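Local coordinates for glycosyl hydrolase family 26 (Bacteroides ovatus, PDB 4ZXO), which hydrolyses the mannan backbone of beta-mannans, probably including galactomannan, as a GH26 beta-mannanase built on a TIM barrel, at residues S52-Y57 and D322-F327; E137-V142 and R189-R194; E274-S279 and P316-A321. All coordinates share one frame; numbering follows the deposited sequence.

Interaction 1. Residues S52-Y57 and D322-F327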
loop_
_atom_site.group_PDB
_atom_site.type_symbol
_atom_site.label_atom_id
_atom_site.label_comp_id
_atom_site.label_asym_id
_atom_site.label_seq_id
_atom_site.Cartn_x
_atom_site.Cartn_y
_atom_site.Cartn_z
ATOM N N SER A 52 -15.734 -2.370 -13.462
ATOM C CA SER A 52 -16.436 -3.151 -14.502
ATOM C C SER A 52 -17.250 -4.257 -13.881
ATOM O O SER A 52 -18.252 -4.680 -14.472
ATOM C CB SER A 52 -15.448 -3.755 -15.502
ATOM O OG SER A 52 -14.892 -2.749 -16.296
ATOM N N VAL A 53 -16.839 -4.733 -12.697
ATOM C CA VAL A 53 -17.629 -5.801 -12.050
ATOM C C VAL A 53 -18.714 -5.271 -11.128
ATOM O O VAL A 53 -19.879 -5.658 -11.233
ATOM C CB VAL A 53 -16.726 -6.774 -11.265
ATOM C CG1 VAL A 53 -17.546 -7.764 -10.379
ATOM C CG2 VAL A 53 -15.843 -7.514 -12.229
ATOM N N CYS A 54 -18.367 -4.364 -10.235
ATOM C CA CYS A 54 -19.329 -3.945 -9.230
ATOM C C CYS A 54 -19.929 -2.557 -9.463
ATOM O O CYS A 54 -20.871 -2.221 -8.754
ATOM C CB CYS A 54 -18.707 -3.968 -7.821
ATOM S SG CYS A 54 -17.563 -2.551 -7.463
ATOM N N GLY A 55 -19.413 -1.778 -10.418
ATOM C CA GLY A 55 -20.017 -0.511 -10.766
ATOM C C GLY A 55 -19.449 0.694 -10.058
ATOM O O GLY A 55 -19.871 1.817 -10.350
ATOM N N ALA A 56 -18.527 0.504 -9.116
ATOM C CA ALA A 56 -17.879 1.671 -8.510
ATOM C C ALA A 56 -16.378 1.496 -8.489
ATOM O O ALA A 56 -15.864 0.380 -8.385
ATOM C CB ALA A 56 -18.343 1.881 -7.108
ATOM N N TYR A 57 -15.686 2.621 -8.511
ATOM C CA TYR A 57 -14.244 2.577 -8.294
ATOM C C TYR A 57 -13.891 2.158 -6.837
ATOM O O TYR A 57 -14.610 2.485 -5.886
ATOM C CB TYR A 57 -13.617 3.929 -8.578
ATOM C CG TYR A 57 -13.606 4.333 -10.010
ATOM C CD1 TYR A 57 -12.757 3.706 -10.925
ATOM C CD2 TYR A 57 -14.455 5.341 -10.468
ATOM C CE1 TYR A 57 -12.717 4.115 -12.272
ATOM C CE2 TYR A 57 -14.438 5.736 -11.805
ATOM C CZ TYR A 57 -13.559 5.139 -12.683
ATOM O OH TYR A 57 -13.577 5.536 -13.993
ATOM N N ASP A 322 -19.622 -12.515 -9.432
ATOM C CA ASP A 322 -20.916 -12.307 -8.786
ATOM C C ASP A 322 -20.757 -12.193 -7.277
ATOM O O ASP A 322 -21.401 -11.369 -6.648
ATOM C CB ASP A 322 -21.872 -13.449 -9.113
ATOM C CG ASP A 322 -22.336 -13.414 -10.546
ATOM O OD1 ASP A 322 -22.222 -12.354 -11.181
ATOM O OD2 ASP A 322 -22.842 -14.455 -11.026
ATOM N N ASP A 323 -19.868 -12.997 -6.700
ATOM C CA ASP A 323 -19.690 -12.948 -5.249
ATOM C C ASP A 323 -18.990 -11.644 -4.834
ATOM O O ASP A 323 -19.246 -11.123 -3.746
ATOM C CB ASP A 323 -18.873 -14.159 -4.764
ATOM C CG ASP A 323 -18.775 -14.211 -3.260
ATOM O OD1 ASP A 323 -19.823 -14.391 -2.620
ATOM O OD2 ASP A 323 -17.643 -14.112 -2.727
ATOM N N PHE A 324 -18.069 -11.142 -5.666
ATOM C CA PHE A 324 -17.472 -9.845 -5.409
ATOM C C PHE A 324 -18.554 -8.753 -5.393
ATOM O O PHE A 324 -18.481 -7.814 -4.598
ATOM C CB PHE A 324 -16.424 -9.528 -6.470
ATOM C CG PHE A 324 -15.747 -8.211 -6.245
ATOM C CD1 PHE A 324 -14.782 -8.071 -5.250
ATOM C CD2 PHE A 324 -16.117 -7.097 -6.977
ATOM C CE1 PHE A 324 -14.154 -6.853 -5.035
ATOM C CE2 PHE A 324 -15.512 -5.846 -6.744
ATOM C CZ PHE A 324 -14.503 -5.742 -5.775
ATOM N N VAL A 325 -19.524 -8.849 -6.302
ATOM C CA VAL A 325 -20.617 -7.863 -6.276
ATOM C C VAL A 325 -21.329 -7.918 -4.911
ATOM O O VAL A 325 -21.563 -6.885 -4.306
ATOM C CB VAL A 325 -21.628 -8.077 -7.403
ATOM C CG1 VAL A 325 -22.860 -7.133 -7.190
ATOM C CG2 VAL A 325 -20.965 -7.749 -8.771
ATOM N N LYS A 326 -21.632 -9.126 -4.424
ATOM C CA LYS A 326 -22.284 -9.276 -3.136
ATOM C C LYS A 326 -21.415 -8.697 -1.989
ATOM O O LYS A 326 -21.902 -8.018 -1.081
ATOM C CB LYS A 326 -22.599 -10.754 -2.896
ATOM C CG LYS A 326 -23.244 -11.089 -1.562
ATOM C CD LYS A 326 -23.711 -12.570 -1.549
ATOM C CE LYS A 326 -23.688 -13.243 -0.170
ATOM N NZ LYS A 326 -24.400 -12.420 0.842
ATOM N N PHE A 327 -20.129 -9.015 -2.034
ATOM C CA PHE A 327 -19.155 -8.451 -1.089
ATOM C C PHE A 327 -19.166 -6.934 -1.103
ATOM O O PHE A 327 -19.142 -6.282 -0.055
ATOM C CB PHE A 327 -17.788 -9.001 -1.483
ATOM C CG PHE A 327 -16.584 -8.329 -0.864
ATOM C CD1 PHE A 327 -16.099 -8.720 0.392
ATOM C CD2 PHE A 327 -15.924 -7.316 -1.558
ATOM C CE1 PHE A 327 -14.928 -8.140 0.923
ATOM C CE2 PHE A 327 -14.775 -6.700 -1.013
ATOM C CZ PHE A 327 -14.278 -7.120 0.234
#
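Val53 and Cys54, the last helical residues of helix 49-54 in the outer layer of the TIM barrel, pack against Phe324 and Val325 of helix 321-328. The contact is apolar. Val53 holds CG1 anti to its backbone N (chi1 170°), and this methyl meets two partners: Phe324 CD2 at 3.7 Å and Val325 CG2 at 3.8 Å. The same Val325 methyl lies 3.4 Å from Val53 O, so it touches backbone as well as side chain. Phe324 has CG anti to its own N (chi1 -179°), and the CD2-CE2 side of its ring meets the end of helix 49-54. There Cys54 CB lies 3.9 Å from Phe324 CE2, and Cys54 SG stands 5.2 Å from the centroid of the Phe324 ring, an oblique sulfur-aromatic contact. Cys54 SG also receives a weak hydrogen bond from Ala56 N, just past the helix end. Beyond the two segments, Phe29 of the first barrel strand and Trp282 of helix 281-290 each form an edge-to-face pair with Phe324. An alanine in place of Phe324 would probably leave Val53 CG1 and Cys54 CB facing a gap and deprive Phe29 and Trp282 of their ring partner. The pairing is typical of the seam of a TIM barrel, where the helix after the last barrel strand lies beside the helix after the first.

Interaction 2. Residues E137-V142 and R189-R194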
loop_
_atom_site.group_PDB
_atom_site.type_symbol
_atom_site.label_atom_id
_atom_site.label_comp_id
_atom_site.label_asym_id
_atom_site.label_seq_id
_atom_site.Cartn_x
_atom_site.Cartn_y
_atom_site.Cartn_z
ATOM N N GLU A 137 19.810 10.385 -3.172
ATOM C CA GLU A 137 19.367 10.922 -4.470
ATOM C C GLU A 137 18.112 10.148 -4.940
ATOM O O GLU A 137 17.171 10.750 -5.447
ATOM C CB GLU A 137 20.517 10.815 -5.473
ATOM C CG GLU A 137 20.193 11.265 -6.889
ATOM C CD GLU A 137 20.442 10.137 -7.871
ATOM O OE1 GLU A 137 21.624 9.655 -8.066
ATOM O OE2 GLU A 137 19.422 9.709 -8.433
ATOM N N TRP A 138 18.119 8.827 -4.727
ATOM C CA TRP A 138 16.974 7.983 -5.104
ATOM C C TRP A 138 15.730 8.379 -4.315
ATOM O O TRP A 138 14.669 8.518 -4.881
ATOM C CB TRP A 138 17.300 6.500 -4.883
ATOM C CG TRP A 138 18.243 5.957 -5.960
ATOM C CD1 TRP A 138 18.937 6.658 -6.920
ATOM C CD2 TRP A 138 18.511 4.595 -6.170
ATOM N NE1 TRP A 138 19.629 5.775 -7.724
ATOM C CE2 TRP A 138 19.360 4.496 -7.298
ATOM C CE3 TRP A 138 18.051 3.426 -5.534
ATOM C CZ2 TRP A 138 19.804 3.268 -7.799
ATOM C CZ3 TRP A 138 18.505 2.171 -6.010
ATOM C CH2 TRP A 138 19.362 2.103 -7.156
ATOM N N ILE A 139 15.883 8.600 -3.007
ATOM C CA ILE A 139 14.752 8.994 -2.195
ATOM C C ILE A 139 14.272 10.390 -2.679
ATOM O O ILE A 139 13.072 10.618 -2.752
ATOM C CB ILE A 139 15.089 8.999 -0.717
ATOM C CG1 ILE A 139 15.373 7.555 -0.220
ATOM C CG2 ILE A 139 13.943 9.600 0.106
ATOM C CD1 ILE A 139 16.178 7.505 1.142
ATOM N N ASP A 140 15.191 11.278 -3.054
ATOM C CA ASP A 140 14.834 12.607 -3.506
ATOM C C ASP A 140 14.031 12.517 -4.797
ATOM O O ASP A 140 13.158 13.346 -5.049
ATOM C CB ASP A 140 16.098 13.477 -3.724
ATOM C CG ASP A 140 16.704 13.943 -2.431
ATOM O OD1 ASP A 140 16.122 13.703 -1.332
ATOM O OD2 ASP A 140 17.718 14.670 -2.499
ATOM N N ARG A 141 14.293 11.497 -5.604
ATOM C CA ARG A 141 13.536 11.305 -6.855
ATOM C C ARG A 141 12.107 10.914 -6.534
ATOM O O ARG A 141 11.148 11.409 -7.160
ATOM C CB ARG A 141 14.222 10.238 -7.772
ATOM C CG ARG A 141 15.540 10.809 -8.426
ATOM C CD ARG A 141 16.441 9.811 -9.221
ATOM N NE ARG A 141 17.101 10.548 -10.305
ATOM C CZ ARG A 141 18.087 10.086 -11.071
ATOM N NH1 ARG A 141 18.550 10.868 -12.046
ATOM N NH2 ARG A 141 18.600 8.850 -10.892
ATOM N N VAL A 142 11.931 10.041 -5.544
ATOM C CA VAL A 142 10.580 9.793 -5.011
ATOM C C VAL A 142 9.950 11.082 -4.465
ATOM O O VAL A 142 8.783 11.400 -4.747
ATOM C CB VAL A 142 10.633 8.732 -3.878
ATOM C CG1 VAL A 142 9.273 8.678 -3.129
ATOM C CG2 VAL A 142 10.997 7.363 -4.471
ATOM N N ARG A 189 14.569 6.092 8.711
ATOM C CA ARG A 189 14.935 7.435 9.105
ATOM C C ARG A 189 15.484 8.272 7.953
ATOM O O ARG A 189 15.114 9.458 7.811
ATOM C CB ARG A 189 15.931 7.365 10.249
ATOM C CG ARG A 189 15.238 6.894 11.546
ATOM C CD ARG A 189 16.003 7.320 12.780
ATOM N NE ARG A 189 17.361 6.826 12.698
ATOM C CZ ARG A 189 17.786 5.622 13.119
ATOM N NH1 ARG A 189 19.073 5.337 12.949
ATOM N NH2 ARG A 189 16.960 4.752 13.741
ATOM N N MET A 190 16.333 7.677 7.114
ATOM C CA MET A 190 16.803 8.378 5.891
ATOM C C MET A 190 15.662 8.771 4.985
ATOM O O MET A 190 15.618 9.864 4.448
ATOM C CB MET A 190 17.769 7.502 5.077
ATOM C CG MET A 190 19.099 7.319 5.715
ATOM S SD MET A 190 20.004 5.908 5.000
ATOM C CE MET A 190 20.082 6.346 3.274
ATOM N N THR A 191 14.710 7.855 4.798
ATOM C CA THR A 191 13.560 8.169 3.944
ATOM C C THR A 191 12.760 9.333 4.512
ATOM O O THR A 191 12.447 10.298 3.812
ATOM C CB THR A 191 12.675 6.939 3.826
ATOM O OG1 THR A 191 13.446 5.828 3.306
ATOM C CG2 THR A 191 11.429 7.200 2.920
ATOM N N ASN A 192 12.434 9.233 5.793
ATOM C CA ASN A 192 11.642 10.305 6.413
ATOM C C ASN A 192 12.400 11.606 6.382
ATOM O O ASN A 192 11.822 12.658 6.090
ATOM C CB ASN A 192 11.290 9.911 7.829
ATOM C CG ASN A 192 10.467 10.944 8.525
ATOM O OD1 ASN A 192 9.333 11.231 8.123
ATOM N ND2 ASN A 192 11.017 11.503 9.609
ATOM N N ASP A 193 13.713 11.558 6.630
ATOM C CA ASP A 193 14.483 12.809 6.648
ATOM C C ASP A 193 14.474 13.508 5.299
ATOM O O ASP A 193 14.318 14.737 5.198
ATOM C CB ASP A 193 15.933 12.542 7.075
ATOM C CG ASP A 193 16.051 12.169 8.553
ATOM O OD1 ASP A 193 15.069 12.344 9.319
ATOM O OD2 ASP A 193 17.142 11.679 8.937
ATOM N N ARG A 194 14.654 12.729 4.245
ATOM C CA ARG A 194 14.717 13.366 2.948
ATOM C C ARG A 194 13.337 13.876 2.555
ATOM O O ARG A 194 13.199 14.993 1.979
ATOM C CB ARG A 194 15.249 12.434 1.846
ATOM C CG ARG A 194 16.634 11.950 1.990
ATOM C CD ARG A 194 17.610 13.082 2.223
ATOM N NE ARG A 194 17.844 13.859 1.021
ATOM C CZ ARG A 194 18.618 14.949 1.021
ATOM N NH1 ARG A 194 19.220 15.357 2.143
ATOM N NH2 ARG A 194 18.783 15.657 -0.093
#
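Asp140 and Arg194 join two neighbouring helices of the TIM barrel, 132-147 and 181-197, through a side-on salt bridge. Arg194 offers two nitrogens, one to each carboxylate oxygen. Its NE donates to Asp140 OD1 at 2.9 Å, and its NH2 donates to Asp140 OD2 at 2.8 Å in a nearly straight bond. The second bond uses the syn lone pair of OD2, and OD1 is likewise met on its syn side, though somewhat out of the carboxylate plane. With carboxylate and guanidinium only 27° apart, the two flat groups lie almost coplanar, and the pair of bonds resists rotation of either.

Several features put the charged groups in place. Asp140 carries CG anti to its carbonyl carbon (chi1 -75°), while the Arg194 chain bends at both chi2 and chi3 rather than running out straight. Next to the ion pair, the aliphatic root of that chain rests on Ile139: the Ile139 methyl CG2 lies 3.6 Å from Arg194 CB, the two side chains crossing at about a right angle. The other branch of Ile139 reaches one turn back along helix 181-197, where its CD1 comes within 4.2 Å of Met190 CB. Met190 in turn packs on His132, Met135 and Leu136, earlier in the first helix.

Within the segments the helix axes approach to 9.5 Å and cross at -51°; Ile139 and Asp140 carry the contact on one side, Met190, Thr191 and Arg194 on the other. Inward from it, Phe161 of strand 159-162 touches both Val142 and Thr191. Thr191 OG1 sits 3.9 Å from Ile139 CD1 and is itself hydrogen-bonded to Leu187 O and to Trp164 NE1.

Interaction 3. Residues E274-S279 and P316-A321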
loop_
_atom_site.group_PDB
_atom_site.type_symbol
_atom_site.label_atom_id
_atom_site.label_comp_id
_atom_site.label_asym_id
_atom_site.label_seq_id
_atom_site.Cartn_x
_atom_site.Cartn_y
_atom_site.Cartn_z
ATOM N N GLU A 274 -4.589 -15.586 -5.686
ATOM C CA GLU A 274 -4.236 -15.458 -7.094
ATOM C C GLU A 274 -5.230 -16.218 -8.025
ATOM O O GLU A 274 -5.476 -17.438 -7.839
ATOM C CB GLU A 274 -2.792 -15.940 -7.304
ATOM C CG GLU A 274 -2.346 -15.686 -8.699
ATOM C CD GLU A 274 -0.982 -16.244 -8.998
ATOM O OE1 GLU A 274 -0.612 -17.301 -8.420
ATOM O OE2 GLU A 274 -0.260 -15.626 -9.802
ATOM N N GLY A 275 -5.786 -15.516 -9.028
ATOM C CA GLY A 275 -6.710 -16.151 -9.955
ATOM C C GLY A 275 -8.079 -16.431 -9.381
ATOM O O GLY A 275 -8.887 -17.089 -10.052
ATOM N N ILE A 276 -8.325 -15.929 -8.155
ATOM C CA ILE A 276 -9.517 -16.221 -7.341
ATOM C C ILE A 276 -10.357 -17.392 -7.838
ATOM O O ILE A 276 -11.505 -17.201 -8.296
ATOM C CB ILE A 276 -10.474 -14.967 -7.218
ATOM C CG1 ILE A 276 -9.679 -13.665 -7.131
ATOM C CG2 ILE A 276 -11.280 -15.104 -5.946
ATOM C CD1 ILE A 276 -9.978 -12.687 -8.262
ATOM N N PRO A 277 -9.814 -18.617 -7.735
ATOM C CA PRO A 277 -10.512 -19.770 -8.324
ATOM C C PRO A 277 -11.728 -20.174 -7.494
ATOM O O PRO A 277 -12.522 -21.001 -7.946
ATOM C CB PRO A 277 -9.485 -20.884 -8.269
ATOM C CG PRO A 277 -8.206 -20.308 -7.790
ATOM C CD PRO A 277 -8.449 -18.946 -7.277
ATOM N N ASP A 278 -11.808 -19.651 -6.264
ATOM C CA ASP A 278 -12.904 -19.918 -5.347
ATOM C C ASP A 278 -13.989 -18.930 -5.647
ATOM O O ASP A 278 -13.788 -17.727 -5.421
ATOM C CB ASP A 278 -12.402 -19.745 -3.913
ATOM C CG ASP A 278 -13.478 -19.898 -2.850
ATOM O OD1 ASP A 278 -14.665 -20.072 -3.167
ATOM O OD2 ASP A 278 -13.102 -19.845 -1.645
ATOM N N SER A 279 -15.113 -19.434 -6.159
ATOM C CA SER A 279 -16.153 -18.546 -6.655
ATOM C C SER A 279 -16.830 -17.751 -5.509
ATOM O O SER A 279 -17.550 -16.739 -5.772
ATOM C CB SER A 279 -17.169 -19.348 -7.433
ATOM O OG SER A 279 -17.917 -20.188 -6.572
ATOM N N PRO A 316 -15.018 -8.927 -15.514
ATOM C CA PRO A 316 -16.276 -9.514 -15.982
ATOM C C PRO A 316 -16.180 -10.975 -16.493
ATOM O O PRO A 316 -15.326 -11.320 -17.331
ATOM C CB PRO A 316 -16.679 -8.548 -17.122
ATOM C CG PRO A 316 -16.132 -7.212 -16.641
ATOM C CD PRO A 316 -14.780 -7.578 -16.079
ATOM N N GLY A 317 -17.036 -11.852 -15.956
ATOM C CA GLY A 317 -17.021 -13.246 -16.366
ATOM C C GLY A 317 -16.137 -14.119 -15.480
ATOM O O GLY A 317 -16.209 -15.341 -15.522
ATOM N N GLN A 318 -15.309 -13.499 -14.648
ATOM C CA GLN A 318 -14.418 -14.272 -13.786
ATOM C C GLN A 318 -15.269 -15.009 -12.764
ATOM O O GLN A 318 -16.320 -14.484 -12.356
ATOM C CB GLN A 318 -13.387 -13.347 -13.119
ATOM C CG GLN A 318 -12.104 -14.074 -12.617
ATOM C CD GLN A 318 -12.283 -14.668 -11.222
ATOM O OE1 GLN A 318 -13.087 -14.141 -10.426
ATOM N NE2 GLN A 318 -11.515 -15.737 -10.893
ATOM N N VAL A 319 -14.849 -16.218 -12.361
ATOM C CA VAL A 319 -15.737 -17.081 -11.573
ATOM C C VAL A 319 -16.162 -16.488 -10.252
ATOM O O VAL A 319 -17.248 -16.824 -9.771
ATOM C CB VAL A 319 -15.129 -18.493 -11.316
ATOM C CG1 VAL A 319 -14.946 -19.269 -12.655
ATOM C CG2 VAL A 319 -13.852 -18.451 -10.498
ATOM N N SER A 320 -15.368 -15.561 -9.682
ATOM C CA SER A 320 -15.743 -14.977 -8.389
ATOM C C SER A 320 -16.472 -13.653 -8.536
ATOM O O SER A 320 -16.782 -13.028 -7.538
ATOM C CB SER A 320 -14.522 -14.757 -7.477
ATOM O OG SER A 320 -13.717 -13.621 -7.862
ATOM N N ALA A 321 -16.793 -13.244 -9.763
ATOM C CA ALA A 321 -17.322 -11.874 -9.935
ATOM C C ALA A 321 -18.670 -11.606 -9.275
ATOM O O ALA A 321 -18.830 -10.584 -8.599
ATOM C CB ALA A 321 -17.413 -11.533 -11.406
HETATM O O HOH W 1 -19.080 -15.676 -7.794
#
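Gln318 reaches across to the backbone of Gly275 and Ile276. From its CB the chain first runs with CG anti to the backbone N (chi1 -159°), then bends at chi2 to bring CD within 3.9 Å of Ile276 O. There the amide divides its work. NE2 donates to Ile276 O at 3.0 Å, in a nearly straight bond that lies in the Gln318 amide plane but approaches from above the carbonyl plane of Ile276. Gly275 O is almost as near NE2, at too poor an angle to bond, and Tyr311 OH is a further hydrogen-bond partner of this nitrogen. OE1 turns back to its own segment, gripped by Ser320 OG at 2.7 Å and Ser320 N at 2.8 Å, which fixes the amide's flip. The segments belong to loops following the seventh and eighth strands of the TIM barrel, and Gln318 opens a type I beta turn ending at Ala321, where helix 321-328 begins. Ser320 OG, also hydrogen-bonded to Trp282 NE1, lies 3.4 Å from Ile276 CG2, while Val319 CG2 stands 3.5 Å from Ile276 O. Further along, a water bridges Ser279 O and Val319 O.

Interactions 1 and 3 are neighbours, their centres about 12 Å apart, whereas interaction 2 lies across the barrel, its centre about 38 Å from that of interaction 1 and 39 Å from that of interaction 3. Helix 321-328 ties interactions 1 and 3 together: the turn of interaction 3 leads into it, and Val53 CG1 meets Ala321 O at 3.6 Å. Along the chain, interaction 1 spans both others; interaction 2 closes before interaction 3 opens. Interaction 2 packs successive barrel helices; on the other side interaction 1 joins distant parts of the chain at the seam where the first and last barrel strands, 27-32 and 295-300, pair, and interaction 3 joins two loops beside it.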